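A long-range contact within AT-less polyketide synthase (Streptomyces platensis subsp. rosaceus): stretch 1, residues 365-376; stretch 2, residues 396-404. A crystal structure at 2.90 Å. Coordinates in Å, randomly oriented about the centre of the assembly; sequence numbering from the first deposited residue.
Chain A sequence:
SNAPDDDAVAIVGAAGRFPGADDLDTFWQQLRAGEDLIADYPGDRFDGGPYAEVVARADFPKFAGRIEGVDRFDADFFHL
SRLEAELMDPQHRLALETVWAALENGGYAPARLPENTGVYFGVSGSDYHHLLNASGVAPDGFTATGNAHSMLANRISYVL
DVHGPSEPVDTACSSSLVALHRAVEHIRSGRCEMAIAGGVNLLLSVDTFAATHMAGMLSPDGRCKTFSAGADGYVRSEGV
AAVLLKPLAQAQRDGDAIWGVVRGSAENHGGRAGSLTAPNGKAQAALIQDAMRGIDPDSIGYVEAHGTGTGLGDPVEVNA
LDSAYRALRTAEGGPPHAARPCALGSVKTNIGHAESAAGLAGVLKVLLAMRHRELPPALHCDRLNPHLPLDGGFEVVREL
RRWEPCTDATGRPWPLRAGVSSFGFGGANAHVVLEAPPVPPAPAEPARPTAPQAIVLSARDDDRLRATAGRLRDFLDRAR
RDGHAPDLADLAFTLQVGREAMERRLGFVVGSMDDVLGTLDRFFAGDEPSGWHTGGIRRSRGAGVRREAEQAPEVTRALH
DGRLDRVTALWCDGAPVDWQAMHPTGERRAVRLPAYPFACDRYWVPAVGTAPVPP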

# COMPACT_ATOMS: atom_id res chain seq x y z
N LYS A 365 19.83 -8.65 -8.90
CA LYS A 365 20.58 -9.62 -9.69
C LYS A 365 20.86 -9.08 -11.07
O LYS A 365 21.96 -9.23 -11.59
CB LYS A 365 19.86 -10.95 -9.82
CG LYS A 365 20.18 -11.65 -11.13
CD LYS A 365 19.81 -13.09 -11.05
CE LYS A 365 19.63 -13.69 -12.40
NZ LYS A 365 19.12 -15.10 -12.23
N VAL A 366 19.86 -8.44 -11.66
CA VAL A 366 19.98 -7.97 -13.03
C VAL A 366 20.96 -6.80 -13.09
O VAL A 366 21.87 -6.79 -13.92
CB VAL A 366 18.59 -7.60 -13.61
CG1 VAL A 366 18.71 -6.86 -14.91
CG2 VAL A 366 17.79 -8.85 -13.80
N LEU A 367 20.81 -5.85 -12.17
CA LEU A 367 21.73 -4.71 -12.08
C LEU A 367 23.17 -5.15 -11.83
O LEU A 367 24.12 -4.53 -12.32
CB LEU A 367 21.29 -3.75 -10.96
CG LEU A 367 19.92 -3.09 -11.10
CD1 LEU A 367 19.61 -2.30 -9.88
CD2 LEU A 367 19.90 -2.19 -12.29
N LEU A 368 23.32 -6.22 -11.07
CA LEU A 368 24.65 -6.77 -10.85
C LEU A 368 25.19 -7.41 -12.11
O LEU A 368 26.38 -7.29 -12.42
CB LEU A 368 24.62 -7.78 -9.71
CG LEU A 368 24.68 -7.09 -8.36
CD1 LEU A 368 24.46 -8.08 -7.24
CD2 LEU A 368 26.03 -6.42 -8.25
N ALA A 369 24.32 -8.09 -12.85
CA ALA A 369 24.69 -8.74 -14.09
C ALA A 369 25.10 -7.69 -15.10
O ALA A 369 26.02 -7.90 -15.88
CB ALA A 369 23.55 -9.55 -14.62
N MSE A 370 24.39 -6.57 -15.07
CA MSE A 370 24.70 -5.43 -15.92
C MSE A 370 26.08 -4.85 -15.62
O MSE A 370 26.84 -4.54 -16.53
CB MSE A 370 23.64 -4.35 -15.76
CG MSE A 370 22.35 -4.67 -16.47
SE MSE A 370 21.04 -3.24 -16.36
CE MSE A 370 19.76 -3.94 -17.63
N ARG A 371 26.38 -4.69 -14.33
CA ARG A 371 27.69 -4.20 -13.92
C ARG A 371 28.81 -5.05 -14.53
O ARG A 371 29.77 -4.52 -15.13
CB ARG A 371 27.80 -4.21 -12.40
CG ARG A 371 28.91 -3.35 -11.83
CD ARG A 371 28.59 -2.91 -10.43
NE ARG A 371 29.49 -3.51 -9.43
CZ ARG A 371 29.36 -3.33 -8.12
NH1 ARG A 371 28.36 -2.59 -7.63
NH2 ARG A 371 30.23 -3.90 -7.28
N HIS A 372 28.66 -6.36 -14.39
CA HIS A 372 29.70 -7.31 -14.75
C HIS A 372 29.52 -7.89 -16.13
O HIS A 372 30.28 -8.76 -16.53
CB HIS A 372 29.74 -8.44 -13.73
CG HIS A 372 30.20 -8.00 -12.38
ND1 HIS A 372 29.34 -7.59 -11.39
CD2 HIS A 372 31.45 -7.91 -11.85
CE1 HIS A 372 30.03 -7.26 -10.31
NE2 HIS A 372 31.31 -7.45 -10.57
N ARG A 373 28.52 -7.41 -16.86
CA ARG A 373 28.23 -7.85 -18.22
C ARG A 373 28.27 -9.37 -18.35
O ARG A 373 28.80 -9.90 -19.31
CB ARG A 373 29.21 -7.20 -19.20
CG ARG A 373 28.96 -5.72 -19.38
CD ARG A 373 30.11 -5.03 -20.08
NE ARG A 373 31.36 -5.09 -19.31
CZ ARG A 373 32.55 -5.37 -19.84
NH1 ARG A 373 32.66 -5.65 -21.14
NH2 ARG A 373 33.64 -5.40 -19.07
N GLU A 374 27.70 -10.06 -17.37
CA GLU A 374 27.65 -11.52 -17.35
C GLU A 374 26.27 -12.04 -16.92
O GLU A 374 25.56 -11.40 -16.14
CB GLU A 374 28.71 -12.08 -16.40
CG GLU A 374 30.14 -11.93 -16.87
CD GLU A 374 31.14 -12.35 -15.81
OE1 GLU A 374 30.70 -12.53 -14.66
OE2 GLU A 374 32.35 -12.51 -16.13
N LEU A 375 25.88 -13.20 -17.43
CA LEU A 375 24.67 -13.86 -16.99
C LEU A 375 25.01 -15.16 -16.27
O LEU A 375 25.72 -16.01 -16.81
CB LEU A 375 23.75 -14.12 -18.18
CG LEU A 375 23.17 -12.86 -18.82
CD1 LEU A 375 22.30 -13.15 -20.01
CD2 LEU A 375 22.39 -12.11 -17.77
N PRO A 376 24.53 -15.33 -15.02
CA PRO A 376 24.85 -16.52 -14.23
C PRO A 376 23.96 -17.73 -14.56
O PRO A 376 22.86 -17.59 -15.09
CB PRO A 376 24.59 -16.05 -12.78
CG PRO A 376 24.31 -14.60 -12.85
CD PRO A 376 23.78 -14.34 -14.23
N VAL A 396 16.92 -20.62 -21.63
CA VAL A 396 17.33 -20.63 -20.24
C VAL A 396 18.85 -20.65 -20.18
O VAL A 396 19.48 -21.45 -20.84
CB VAL A 396 16.79 -21.83 -19.49
CG1 VAL A 396 17.31 -21.81 -18.06
CG2 VAL A 396 15.29 -21.84 -19.53
N VAL A 397 19.43 -19.75 -19.38
CA VAL A 397 20.88 -19.71 -19.17
C VAL A 397 21.30 -20.70 -18.12
O VAL A 397 21.11 -20.45 -16.93
CB VAL A 397 21.34 -18.31 -18.73
CG1 VAL A 397 22.85 -18.29 -18.51
CG2 VAL A 397 20.91 -17.27 -19.74
N ARG A 398 21.88 -21.81 -18.54
CA ARG A 398 22.30 -22.82 -17.58
C ARG A 398 23.82 -22.84 -17.50
O ARG A 398 24.42 -23.68 -16.84
CB ARG A 398 21.74 -24.19 -17.98
CG ARG A 398 20.25 -24.17 -18.16
CD ARG A 398 19.72 -25.52 -18.61
NE ARG A 398 19.93 -25.76 -20.04
CZ ARG A 398 19.54 -26.87 -20.66
NH1 ARG A 398 18.93 -27.83 -19.99
NH2 ARG A 398 19.76 -27.03 -21.96
N GLU A 399 24.42 -21.87 -18.18
CA GLU A 399 25.86 -21.80 -18.37
C GLU A 399 26.34 -20.36 -18.23
O GLU A 399 25.88 -19.48 -18.96
CB GLU A 399 26.26 -22.34 -19.76
CG GLU A 399 25.62 -21.63 -21.00
CD GLU A 399 24.09 -21.85 -21.20
OE1 GLU A 399 23.43 -22.39 -20.31
OE2 GLU A 399 23.56 -21.48 -22.27
N LEU A 400 27.24 -20.10 -17.29
CA LEU A 400 27.78 -18.76 -17.11
C LEU A 400 28.32 -18.18 -18.41
O LEU A 400 29.27 -18.70 -19.00
CB LEU A 400 28.90 -18.80 -16.07
CG LEU A 400 29.71 -17.51 -15.89
CD1 LEU A 400 28.83 -16.37 -15.41
CD2 LEU A 400 30.85 -17.75 -14.92
N ARG A 401 27.71 -17.09 -18.88
CA ARG A 401 28.09 -16.52 -20.17
C ARG A 401 28.32 -15.02 -20.12
O ARG A 401 27.77 -14.33 -19.27
CB ARG A 401 27.02 -16.84 -21.22
CG ARG A 401 25.87 -15.85 -21.23
CD ARG A 401 25.07 -15.89 -22.52
NE ARG A 401 24.23 -17.09 -22.64
CZ ARG A 401 23.03 -17.08 -23.21
NH1 ARG A 401 22.53 -15.94 -23.69
NH2 ARG A 401 22.32 -18.21 -23.29
N ARG A 402 29.13 -14.51 -21.03
CA ARG A 402 29.27 -13.08 -21.21
C ARG A 402 27.93 -12.54 -21.68
O ARG A 402 27.25 -13.19 -22.46
CB ARG A 402 30.38 -12.74 -22.20
CG ARG A 402 30.74 -11.26 -22.27
CD ARG A 402 32.26 -11.03 -22.14
NE ARG A 402 33.02 -11.48 -23.31
CZ ARG A 402 34.34 -11.37 -23.43
NH1 ARG A 402 35.04 -10.82 -22.45
NH2 ARG A 402 34.96 -11.79 -24.53
N TRP A 403 27.54 -11.38 -21.19
CA TRP A 403 26.29 -10.77 -21.62
C TRP A 403 26.57 -9.77 -22.73
O TRP A 403 27.01 -8.65 -22.47
CB TRP A 403 25.59 -10.10 -20.44
CG TRP A 403 24.20 -9.64 -20.75
CD1 TRP A 403 23.57 -9.73 -21.95
CD2 TRP A 403 23.27 -9.03 -19.85
NE1 TRP A 403 22.30 -9.21 -21.86
CE2 TRP A 403 22.09 -8.77 -20.58
CE3 TRP A 403 23.32 -8.67 -18.50
CZ2 TRP A 403 20.98 -8.17 -20.01
CZ3 TRP A 403 22.19 -8.08 -17.92
CH2 TRP A 403 21.04 -7.83 -18.68
N GLU A 404 26.34 -10.18 -23.97
CA GLU A 404 26.59 -9.30 -25.10
C GLU A 404 25.31 -8.52 -25.38
O GLU A 404 24.21 -9.03 -25.14
CB GLU A 404 27.04 -10.12 -26.32
CG GLU A 404 28.22 -9.52 -27.08
CD GLU A 404 29.55 -9.64 -26.34
OE1 GLU A 404 29.88 -10.75 -25.85
OE2 GLU A 404 30.27 -8.62 -26.22

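The two stretches are held together by three backbone hydrogen bonds that form a short antiparallel ladder. The shortest runs from Trp403 N to Arg373 O at 2.7 Å, with an N-H...O angle of 168°. Leu375 and Arg401 then pair reciprocally: Leu375 N donates to Arg401 O at 2.9 Å, and Arg401 N donates to Leu375 O at 3.1 Å. All three bonds are close to linear, as expected where two extended segments lie side by side. Between them, Glu374 and Arg402 make a non-hydrogen-bonded pair with their CA atoms 4.5 Å apart, against 5.4 Å between the CA atoms of Leu375 and Arg401. No side-chain hydrogen bond or salt bridge crosses the contact, so its polar component is entirely main-chain.

Two weaker CA-H...O contacts supplement the ladder. Glu374 CA lies 3.4 Å from Arg401 O, and Leu400 CA lies 3.4 Å from Leu375 O, so each of these carbonyl oxygens receives a CA-H contact in addition to its N-H hydrogen bond.

The ladder begins directly after a helix. Arg373 adopts a positive phi of 46° in a Schellman motif, in which Glu374 N bonds to Ala369 O at 3.1 Å and Arg373 N makes a weak bond to Met370 O at 3.3 Å. The amides of Arg373 and Glu374 bond back into the last turn, while the carbonyl of Arg373 points to the other stretch and accepts from Trp403 N.

Trp403 also dominates the packing, with 151 Å² of its surface covered by the first stretch. Its CA-to-CB bond points toward that stretch, and the indole meets both the helix and the strand. Leu375 CD2 sits over one face, 4.0 Å from the centroid of the six-membered ring and 25° off its normal, a CH-pi arrangement; the same methyl approaches Trp403 CE3 to 3.6 Å. The helix supplies neighbours at the ring edge, where Ala369 O lies 3.8 Å from Trp403 CE3 and Val366 O lies 4.2 Å from Trp403 CZ3. Ala369 CB and the selenomethionine Met370 CG also approach Trp403 CZ3, at 3.9 and 3.7 Å.

Beyond the indole, Leu375 continues the apolar contact with its CB 4.3 Å from Val397 CG1. Val397 CG1 also reaches Pro376 O at 3.5 Å. The side chain of Leu400 starts sideways, but its end comes nearer, bringing Leu400 CD1 to 3.4 Å from Leu375 O and 4.2 Å from Pro376 CA. Altogether, the contact buries 624 Å², summed over both sides.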